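Local coordinates for ATP-dependent Clp protease adapter protein ClpS 2 (Agrobacterium tumefaciens, PDB 4YJM) that probably modulates the substrate specificity of ClpAP-mediated, ATP-dependent protein degradation, acting as an N-degron adaptor that binds the N-terminal domain of the chaperone ClpA, at residues Arg36-Val39 / Thr40-Leu43; Cys72-Asp75 / Ile76-Lys80. All coordinates share one frame; numbering follows the deposited sequence.

Contact 1: residues Arg36-Val39 / Thr40-Leu43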
loop_
_atom_site.group_PDB
_atom_site.type_symbol
_atom_site.label_atom_id
_atom_site.label_comp_id
_atom_site.label_asym_id
_atom_site.label_seq_id
_atom_site.Cartn_x
_atom_site.Cartn_y
_atom_site.Cartn_z
ATOM N N ARG A 36 -10.324 -5.069 -7.529
ATOM C CA ARG A 36 -10.366 -5.232 -6.087
ATOM C C ARG A 36 -9.633 -6.514 -5.660
ATOM O O ARG A 36 -8.867 -6.518 -4.705
ATOM C CB ARG A 36 -11.835 -5.250 -5.641
ATOM C CG ARG A 36 -12.093 -5.414 -4.148
ATOM C CD ARG A 36 -13.560 -5.133 -3.792
ATOM N NE ARG A 36 -14.002 -3.827 -4.285
ATOM C CZ ARG A 36 -14.767 -3.628 -5.357
ATOM N NH1 ARG A 36 -15.214 -4.648 -6.079
ATOM N NH2 ARG A 36 -15.092 -2.393 -5.706
ATOM N N GLU A 37 -9.861 -7.597 -6.383
ATOM C CA GLU A 37 -9.300 -8.882 -6.006
ATOM C C GLU A 37 -7.791 -8.932 -6.257
ATOM O O GLU A 37 -7.085 -9.678 -5.582
ATOM C CB GLU A 37 -10.011 -10.011 -6.749
ATOM C CG GLU A 37 -11.421 -10.261 -6.253
ATOM C CD GLU A 37 -11.478 -10.463 -4.752
ATOM O OE1 GLU A 37 -10.510 -11.014 -4.184
ATOM O OE2 GLU A 37 -12.484 -10.054 -4.138
ATOM N N PHE A 38 -7.307 -8.142 -7.214
ATOM C CA PHE A 38 -5.865 -8.017 -7.442
ATOM C C PHE A 38 -5.224 -7.295 -6.277
ATOM O O PHE A 38 -4.179 -7.718 -5.790
ATOM C CB PHE A 38 -5.542 -7.272 -8.745
ATOM C CG PHE A 38 -4.055 -7.222 -9.069
ATOM C CD1 PHE A 38 -3.380 -8.356 -9.541
ATOM C CD2 PHE A 38 -3.337 -6.057 -8.906
ATOM C CE1 PHE A 38 -2.003 -8.303 -9.832
ATOM C CE2 PHE A 38 -1.974 -6.004 -9.178
ATOM C CZ PHE A 38 -1.312 -7.116 -9.642
ATOM N N VAL A 39 -5.839 -6.207 -5.816
ATOM C CA VAL A 39 -5.254 -5.458 -4.681
ATOM C C VAL A 39 -5.193 -6.336 -3.451
ATOM O O VAL A 39 -4.216 -6.280 -2.701
ATOM C CB VAL A 39 -6.039 -4.147 -4.362
ATOM C CG1 VAL A 39 -5.405 -3.347 -3.220
ATOM C CG2 VAL A 39 -6.096 -3.281 -5.583
ATOM N N THR A 40 -6.227 -7.128 -3.210
ATOM C CA THR A 40 -6.218 -8.054 -2.089
ATOM C C THR A 40 -4.996 -8.985 -2.116
ATOM O O THR A 40 -4.329 -9.176 -1.089
ATOM C CB THR A 40 -7.510 -8.875 -2.062
ATOM O OG1 THR A 40 -8.574 -8.039 -1.605
ATOM C CG2 THR A 40 -7.398 -10.077 -1.132
ATOM N N VAL A 41 -4.661 -9.538 -3.277
ATOM C CA VAL A 41 -3.564 -10.497 -3.310
ATOM C C VAL A 41 -2.224 -9.754 -3.254
ATOM O O VAL A 41 -1.277 -10.275 -2.684
ATOM C CB VAL A 41 -3.651 -11.421 -4.543
ATOM C CG1 VAL A 41 -4.945 -12.199 -4.493
ATOM C CG2 VAL A 41 -3.622 -10.629 -5.842
ATOM N N VAL A 42 -2.156 -8.521 -3.749
ATOM C CA VAL A 42 -0.941 -7.717 -3.555
ATOM C C VAL A 42 -0.705 -7.413 -2.069
ATOM O O VAL A 42 0.400 -7.595 -1.551
ATOM C CB VAL A 42 -0.986 -6.409 -4.340
ATOM C CG1 VAL A 42 0.154 -5.464 -3.929
ATOM C CG2 VAL A 42 -0.887 -6.718 -5.831
ATOM N N LEU A 43 -1.752 -6.987 -1.376
ATOM C CA LEU A 43 -1.657 -6.702 0.055
ATOM C C LEU A 43 -1.257 -7.938 0.853
ATOM O O LEU A 43 -0.518 -7.854 1.839
ATOM C CB LEU A 43 -2.996 -6.177 0.597
ATOM C CG LEU A 43 -3.429 -4.803 0.060
ATOM C CD1 LEU A 43 -4.784 -4.423 0.579
ATOM C CD2 LEU A 43 -2.431 -3.715 0.458
#
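F38 and V42, one helical turn apart in the helix 36-47, meet through the face of the phenyl ring and a single methyl group. From its CB the F38 side chain leaves with CG anti to the backbone N (chi1 -175°), which places CG beside the carbonyl carbon, so that the ring reaches the V42 methyl. Of the two ortho carbons, CD2 lies 4.0 Å from V42 CG2, while CD1 passes V41 CG2 at a looser 4.3 Å. Farther out, CE2 comes to 3.6 Å of V42 CG2, and CZ also borders this methyl. The methyl sits over one face, displaced toward the rim, in a CH-pi contact 4.0 Å from V42 CG2 to the centroid of the F38 ring. Beta-branched V42 suits the place because its CG2, beside the backbone N, lies over the ring, and the compact side chain also touches F97 of the strand 97-101.

V39 and L43 run side by side, V39 CG1 meeting L43 CD1 at 4.0 Å, beside the nearly straight bond from L43 N to V39 O (2.9 Å, 170°). T40 N donates to R36 O at 3.1 Å, and the T40 hydroxyl adds a weak bond to the same oxygen, a partial partner for this buried residue. M58 of the helix 51-64 covers V39 and T40, while F93 packs edge-to-face with F38. The side-chain chemistry is therefore mainly apolar and without charge pairing: fit between side chains a turn apart adds to the backbone bonds, with V39, V42 and L43 buried and the F38 ring partly exposed.

Contact 2: residues Cys72-Asp75 / Ile76-Lys80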
loop_
_atom_site.group_PDB
_atom_site.type_symbol
_atom_site.label_atom_id
_atom_site.label_comp_id
_atom_site.label_asym_id
_atom_site.label_seq_id
_atom_site.Cartn_x
_atom_site.Cartn_y
_atom_site.Cartn_z
ATOM N N CYS A 72 6.703 1.984 9.073
ATOM C CA CYS A 72 7.936 1.250 9.344
ATOM C C CYS A 72 9.165 2.084 8.974
ATOM O O CYS A 72 9.047 3.223 8.550
ATOM C CB CYS A 72 7.953 -0.075 8.582
ATOM S SG CYS A 72 7.798 0.096 6.792
ATOM N N GLU A 73 10.337 1.504 9.179
ATOM C CA GLU A 73 11.606 2.158 8.861
ATOM C C GLU A 73 11.600 2.640 7.403
ATOM O O GLU A 73 11.086 1.954 6.513
ATOM C CB GLU A 73 12.769 1.169 9.103
ATOM C CG GLU A 73 14.134 1.616 8.572
ATOM C CD GLU A 73 15.239 0.580 8.798
ATOM O OE1 GLU A 73 14.926 -0.564 9.181
ATOM O OE2 GLU A 73 16.422 0.916 8.590
ATOM N N ARG A 74 12.185 3.804 7.166
ATOM C CA ARG A 74 12.112 4.402 5.828
ATOM C C ARG A 74 12.511 3.441 4.703
ATOM O O ARG A 74 11.787 3.294 3.734
ATOM C CB ARG A 74 13.021 5.641 5.766
ATOM C CG ARG A 74 12.889 6.413 4.471
ATOM C CD ARG A 74 13.773 7.677 4.521
ATOM N NE ARG A 74 15.182 7.319 4.496
ATOM C CZ ARG A 74 16.075 7.717 5.392
ATOM N NH1 ARG A 74 15.720 8.507 6.397
ATOM N NH2 ARG A 74 17.328 7.317 5.271
ATOM N N ASP A 75 13.691 2.822 4.792
ATOM C CA ASP A 75 14.162 1.905 3.743
ATOM C C ASP A 75 13.160 0.810 3.442
ATOM O O ASP A 75 12.944 0.467 2.285
ATOM C CB ASP A 75 15.516 1.259 4.120
ATOM C CG ASP A 75 16.631 2.277 4.296
ATOM O OD1 ASP A 75 16.569 3.362 3.683
ATOM O OD2 ASP A 75 17.583 1.985 5.047
ATOM N N ILE A 76 12.547 0.256 4.487
ATOM C CA ILE A 76 11.617 -0.835 4.314
ATOM C C ILE A 76 10.314 -0.321 3.705
ATOM O O ILE A 76 9.781 -0.936 2.778
ATOM C CB ILE A 76 11.332 -1.548 5.637
ATOM C CG1 ILE A 76 12.660 -2.020 6.246
ATOM C CG2 ILE A 76 10.334 -2.705 5.405
ATOM C CD1 ILE A 76 12.520 -2.580 7.638
ATOM N N ALA A 77 9.847 0.837 4.169
ATOM C CA ALA A 77 8.656 1.467 3.568
ATOM C C ALA A 77 8.820 1.680 2.074
ATOM O O ALA A 77 7.920 1.351 1.268
ATOM C CB ALA A 77 8.357 2.797 4.251
ATOM N N GLU A 78 9.986 2.207 1.681
ATOM C CA GLU A 78 10.266 2.481 0.271
ATOM C C GLU A 78 10.303 1.186 -0.519
ATOM O O GLU A 78 9.769 1.109 -1.618
ATOM C CB GLU A 78 11.580 3.240 0.106
ATOM C CG GLU A 78 11.534 4.660 0.654
ATOM C CD GLU A 78 12.890 5.315 0.859
ATOM O OE1 GLU A 78 13.926 4.679 0.640
ATOM O OE2 GLU A 78 12.919 6.510 1.251
ATOM N N THR A 79 10.961 0.171 0.024
ATOM C CA THR A 79 11.092 -1.113 -0.675
ATOM C C THR A 79 9.756 -1.770 -0.911
ATOM O O THR A 79 9.452 -2.207 -2.020
ATOM C CB THR A 79 11.998 -2.083 0.120
ATOM O OG1 THR A 79 13.313 -1.567 0.085
ATOM C CG2 THR A 79 12.065 -3.448 -0.540
ATOM N N LYS A 80 8.941 -1.849 0.130
ATOM C CA LYS A 80 7.601 -2.420 -0.016
ATOM C C LYS A 80 6.649 -1.611 -0.882
ATOM O O LYS A 80 5.895 -2.209 -1.622
ATOM C CB LYS A 80 6.964 -2.616 1.335
ATOM C CG LYS A 80 7.628 -3.781 2.110
ATOM C CD LYS A 80 6.957 -4.030 3.450
ATOM C CE LYS A 80 7.565 -5.219 4.187
ATOM N NZ LYS A 80 7.589 -6.451 3.344
HETATM O O HOH W 1 16.058 5.286 2.171
#
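C72 and A77 meet where the strand 66-73 gives way to the helix 74-91, a strand-to-helix junction with E73 at the N-cap position. Three backbone bonds start the helix: A77 N donates to E73 O at 2.9 Å and 173°, E78 N to R74 O, and T79 N to D75 O.

Apolar contacts gather round the C72 sulfur. Placed between the backbone N and the carbonyl carbon (chi1 58°), it touches A77 CB at 3.8 Å and also reaches I76 CG2. A small alanine suits this buried spot, where Y24 and V26 of the strand 23-29 also press on it.

Among the charged groups, E73 crosses I76 at about a right angle, E73 OE1 lying 3.5 Å from I76 CD1. R74 and E78 run side by side: R74 CG lies 3.2 Å from E78 OE2, while R74 NE stays 4.0 Å from it, too far for a salt bridge. One water accepts from R74 NE, in the guanidinium plane, and donates to D75 OD1 and E78 OE1, probably easing the closeness of the two carboxylates.

T79 grips D75 O twice: its N and OG1, each 3.0 Å from that oxygen, arrive from opposite faces of the carbonyl plane.

In the fold
Both contacts are local, but they lie on opposite sides of the chain's centre, their own centres about 20 Å apart. Contact 1 is partly buried and stays within the helix 36-47, whose inner face packs against the helix 51-64 and the strand 97-101. Contact 2 is a surface contact spanning the end of the strand 66-73 and the start of the helix 74-91, beside the strand 23-29. Aromatic and aliphatic groups accordingly dominate the first, whereas charged side chains and a bridging water mark the second. K80 of contact 2 links the helices 74-91 and 36-47: its NZ hydrogen-bonds to V46 O, near the end of the helix that carries contact 1.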